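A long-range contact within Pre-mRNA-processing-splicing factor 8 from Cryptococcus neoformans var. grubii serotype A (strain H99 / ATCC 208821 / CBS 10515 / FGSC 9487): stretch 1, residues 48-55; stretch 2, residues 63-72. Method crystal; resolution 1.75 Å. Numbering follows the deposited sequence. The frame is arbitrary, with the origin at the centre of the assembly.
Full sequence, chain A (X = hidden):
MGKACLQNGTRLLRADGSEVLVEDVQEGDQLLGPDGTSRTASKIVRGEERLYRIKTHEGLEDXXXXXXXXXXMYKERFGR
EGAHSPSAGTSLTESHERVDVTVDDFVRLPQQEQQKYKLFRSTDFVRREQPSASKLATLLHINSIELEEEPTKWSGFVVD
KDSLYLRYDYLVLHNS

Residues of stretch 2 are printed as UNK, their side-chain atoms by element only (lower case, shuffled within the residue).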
# COMPACT_ATOMS: atom_id res chain seq x y z
N GLU A 48 15.94 4.10 5.92
CA GLU A 48 15.99 2.92 6.77
C GLU A 48 15.39 3.26 8.12
O GLU A 48 15.84 4.20 8.77
CB GLU A 48 17.43 2.43 6.94
CG GLU A 48 17.55 1.23 7.85
CD GLU A 48 18.87 0.50 7.71
OE1 GLU A 48 19.71 0.93 6.89
OE2 GLU A 48 19.07 -0.51 8.42
N GLU A 49 14.38 2.49 8.55
CA GLU A 49 13.78 2.77 9.85
C GLU A 49 12.92 1.59 10.27
O GLU A 49 12.68 0.66 9.49
CB GLU A 49 12.94 4.06 9.82
CG GLU A 49 11.72 4.00 8.93
CD GLU A 49 11.15 5.37 8.65
OE1 GLU A 49 9.97 5.62 9.02
OE2 GLU A 49 11.87 6.21 8.07
N ARG A 50 12.45 1.64 11.51
CA ARG A 50 11.51 0.64 11.99
C ARG A 50 10.17 0.84 11.30
O ARG A 50 9.54 1.89 11.44
CB ARG A 50 11.35 0.73 13.50
CG ARG A 50 12.60 0.26 14.23
CD ARG A 50 12.55 0.62 15.70
NE ARG A 50 11.63 -0.24 16.43
CZ ARG A 50 11.48 -0.22 17.75
NH1 ARG A 50 12.20 0.61 18.49
NH2 ARG A 50 10.62 -1.04 18.33
N LEU A 51 9.72 -0.18 10.56
CA LEU A 51 8.50 -0.09 9.78
C LEU A 51 7.34 -0.74 10.52
O LEU A 51 7.51 -1.41 11.54
CB LEU A 51 8.70 -0.76 8.41
CG LEU A 51 9.89 -0.22 7.62
CD1 LEU A 51 10.03 -0.98 6.29
CD2 LEU A 51 9.71 1.26 7.38
N TYR A 52 6.14 -0.54 9.99
CA TYR A 52 4.95 -1.20 10.49
C TYR A 52 4.62 -2.37 9.58
O TYR A 52 4.64 -2.23 8.36
CB TYR A 52 3.76 -0.24 10.53
CG TYR A 52 3.84 0.65 11.73
CD1 TYR A 52 4.60 1.82 11.71
CD2 TYR A 52 3.19 0.32 12.90
CE1 TYR A 52 4.68 2.63 12.82
CE2 TYR A 52 3.26 1.12 14.01
CZ TYR A 52 4.01 2.27 13.97
OH TYR A 52 4.07 3.06 15.09
N ARG A 53 4.33 -3.52 10.19
CA ARG A 53 3.89 -4.72 9.47
C ARG A 53 2.38 -4.85 9.62
O ARG A 53 1.86 -4.90 10.74
CB ARG A 53 4.60 -5.96 10.01
CG ARG A 53 4.16 -7.26 9.33
CD ARG A 53 4.95 -8.47 9.80
NE ARG A 53 6.37 -8.27 9.51
CZ ARG A 53 6.95 -8.63 8.37
NH1 ARG A 53 6.25 -9.24 7.42
NH2 ARG A 53 8.25 -8.37 8.18
N ILE A 54 1.69 -4.92 8.49
CA ILE A 54 0.24 -5.11 8.43
C ILE A 54 -0.02 -6.52 7.93
O ILE A 54 0.44 -6.89 6.83
CB ILE A 54 -0.43 -4.07 7.52
CG1 ILE A 54 -0.11 -2.66 8.03
CG2 ILE A 54 -1.95 -4.30 7.49
CD1 ILE A 54 -0.46 -1.55 7.04
N LYS A 55 -0.74 -7.30 8.73
CA LYS A 55 -1.15 -8.65 8.38
C LYS A 55 -2.67 -8.71 8.24
O LYS A 55 -3.39 -8.17 9.09
CB LYS A 55 -0.72 -9.67 9.44
CG LYS A 55 0.78 -9.83 9.64
CD LYS A 55 1.04 -10.87 10.72
CE LYS A 55 2.32 -11.64 10.46
NZ LYS A 55 2.30 -12.37 9.17
N UNK A 63 1.90 -6.41 4.26
CA UNK A 63 2.32 -5.10 3.75
C UNK A 63 3.19 -4.44 4.81
O UNK A 63 2.75 -4.27 5.95
c UNK A 63 0.15 -2.00 2.81
c UNK A 63 1.11 -4.23 3.43
c UNK A 63 1.42 -2.82 2.92
c UNK A 63 2.16 -2.92 1.56
N UNK A 64 4.41 -4.05 4.46
CA UNK A 64 5.33 -3.47 5.44
C UNK A 64 5.71 -2.08 4.96
O UNK A 64 6.20 -1.93 3.83
c UNK A 64 6.17 -5.78 6.02
c UNK A 64 7.45 -3.76 6.73
c UNK A 64 6.57 -4.35 5.65
N UNK A 65 5.48 -1.07 5.80
CA UNK A 65 5.58 0.30 5.31
C UNK A 65 5.87 1.30 6.43
O UNK A 65 5.77 0.98 7.61
c UNK A 65 4.31 0.67 4.55
s UNK A 65 2.85 0.64 5.59
N UNK A 66 6.22 2.52 6.04
CA UNK A 66 6.60 3.52 7.03
C UNK A 66 5.39 4.05 7.78
O UNK A 66 4.24 3.94 7.34
o UNK A 66 6.49 5.25 5.35
c UNK A 66 7.32 4.71 6.39
c UNK A 66 8.65 4.29 5.83
N UNK A 67 5.67 4.71 8.92
CA UNK A 67 4.61 5.24 9.76
C UNK A 67 3.80 6.32 9.04
O UNK A 67 2.62 6.51 9.35
c UNK A 67 5.20 5.81 11.06
n UNK A 67 7.66 8.46 10.41
c UNK A 67 7.35 7.12 10.42
c UNK A 67 6.60 9.14 10.81
c UNK A 67 6.07 7.01 10.85
n UNK A 67 5.63 8.29 11.08
N UNK A 68 4.40 7.04 8.10
CA UNK A 68 3.67 8.09 7.40
C UNK A 68 3.09 7.62 6.08
O UNK A 68 2.49 8.42 5.35
c UNK A 68 5.83 8.99 6.41
c UNK A 68 4.56 9.32 7.16
n UNK A 68 6.34 9.96 5.67
o UNK A 68 6.34 7.88 6.48
N UNK A 69 3.24 6.34 5.75
CA UNK A 69 2.67 5.82 4.52
C UNK A 69 1.15 5.92 4.57
O UNK A 69 0.53 5.76 5.62
c UNK A 69 3.10 4.38 4.32
c UNK A 69 2.58 3.51 0.84
c UNK A 69 2.64 3.80 3.02
c UNK A 69 1.69 2.88 2.75
n UNK A 69 3.18 4.18 1.81
n UNK A 69 1.68 2.71 1.39
N UNK A 70 0.54 6.22 3.43
CA UNK A 70 -0.90 6.41 3.34
C UNK A 70 -1.52 5.10 2.86
O UNK A 70 -1.14 4.58 1.82
c UNK A 70 -0.71 9.98 1.85
c UNK A 70 -0.67 8.88 2.88
c UNK A 70 -1.26 7.56 2.38
c UNK A 70 -2.77 7.65 2.21
N UNK A 71 -2.48 4.58 3.63
CA UNK A 71 -3.27 3.43 3.23
C UNK A 71 -4.53 3.90 2.51
O UNK A 71 -5.25 4.77 3.01
c UNK A 71 -3.05 1.57 6.66
c UNK A 71 -3.65 2.59 4.45
c UNK A 71 -1.53 1.28 4.68
c UNK A 71 -2.50 2.21 5.38
N UNK A 72 -4.79 3.32 1.35
CA UNK A 72 -6.05 3.53 0.64
C UNK A 72 -7.00 2.42 1.05
O UNK A 72 -6.72 1.24 0.83
o UNK A 72 -5.19 4.74 -1.27
c UNK A 72 -5.84 3.55 -0.87
O HOH W 1 8.32 3.99 9.95
O HOH W 2 9.19 8.02 7.26

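Position 63 carries four carbons, forked at the second. The group lies on the same face of the sheet as Ile54, and one tip is 4.3 Å from Ile54 CD1. A fork at the second carbon, with no other element, is leucine: Leu63. Its backbone pairs with Ile54: Ile54 N donates to Leu63 O at 2.8 Å, and Leu63 N to Ile54 O at 3.0 Å.

Position 64 has three carbons, one carrying the other two. One tip is 3.7 Å from Leu51 CB; the other lies over one face of the Arg53 guanidinium, 3.7 Å from Arg53 NH1. Branching at CB with only carbon is valine: Val64. Its CA makes a CA-H...O contact of 3.2 Å with Tyr52 O.

Position 65 has one carbon, then one sulfur. The sulfur is 4.2 Å from Ile54 CD1. This is Cys65. Tyr52 N donates to Cys65 O at 2.8 Å, and Cys65 N to Tyr52 O at 2.9 Å.

Position 66 has one carbon carrying an oxygen and a carbon. The methyl is 3.6 Å from Leu51 CD2 and 3.7 Å from Glu49 OE1. This is Thr66.

Position 67 has one carbon, then a five-membered ring of three carbons and two nitrogens. Its CB is 3.7 Å from Tyr52 CE1. The ring is histidine: His67. Glu49 OE1 sits at the ring edge, 3.3 Å from His67 CD2.

Position 68 has two carbons, the second carrying one oxygen and one nitrogen. It touches nothing on stretch 1. A short amide is asparagine: Asn68. Thr66 OG1 donates to Asn68 OD1 at 2.9 Å.

Position 69 has another five-membered ring with two nitrogens, out of reach of stretch 1. This is His69. It closes a type I turn, with His69 N donating to Thr66 O at 3.0 Å.

Position 70 has four carbons, forked at the first, one arm two carbons long. It makes no contact with stretch 1. This is Ile70.

Position 71 has four carbons, forked at the second. One tip is 3.8 Å from Ile54 CD1. This is Leu71.

Position 72 has one carbon and one oxygen, far from stretch 1. This is Ser72.

The contact is an antiparallel strand pair held by four backbone hydrogen bonds. Ile54 CD1 packs among Leu63, Cys65 and Leu71. Beyond the paired strands, water 1 donates to Glu49 OE1 (2.5 Å) and Arg50 O (2.8 Å) and accepts from His67 N (2.9 Å), bridging the two backbones where they no longer pair directly.

Stretch 2 (63-72) LVCTHNHILS
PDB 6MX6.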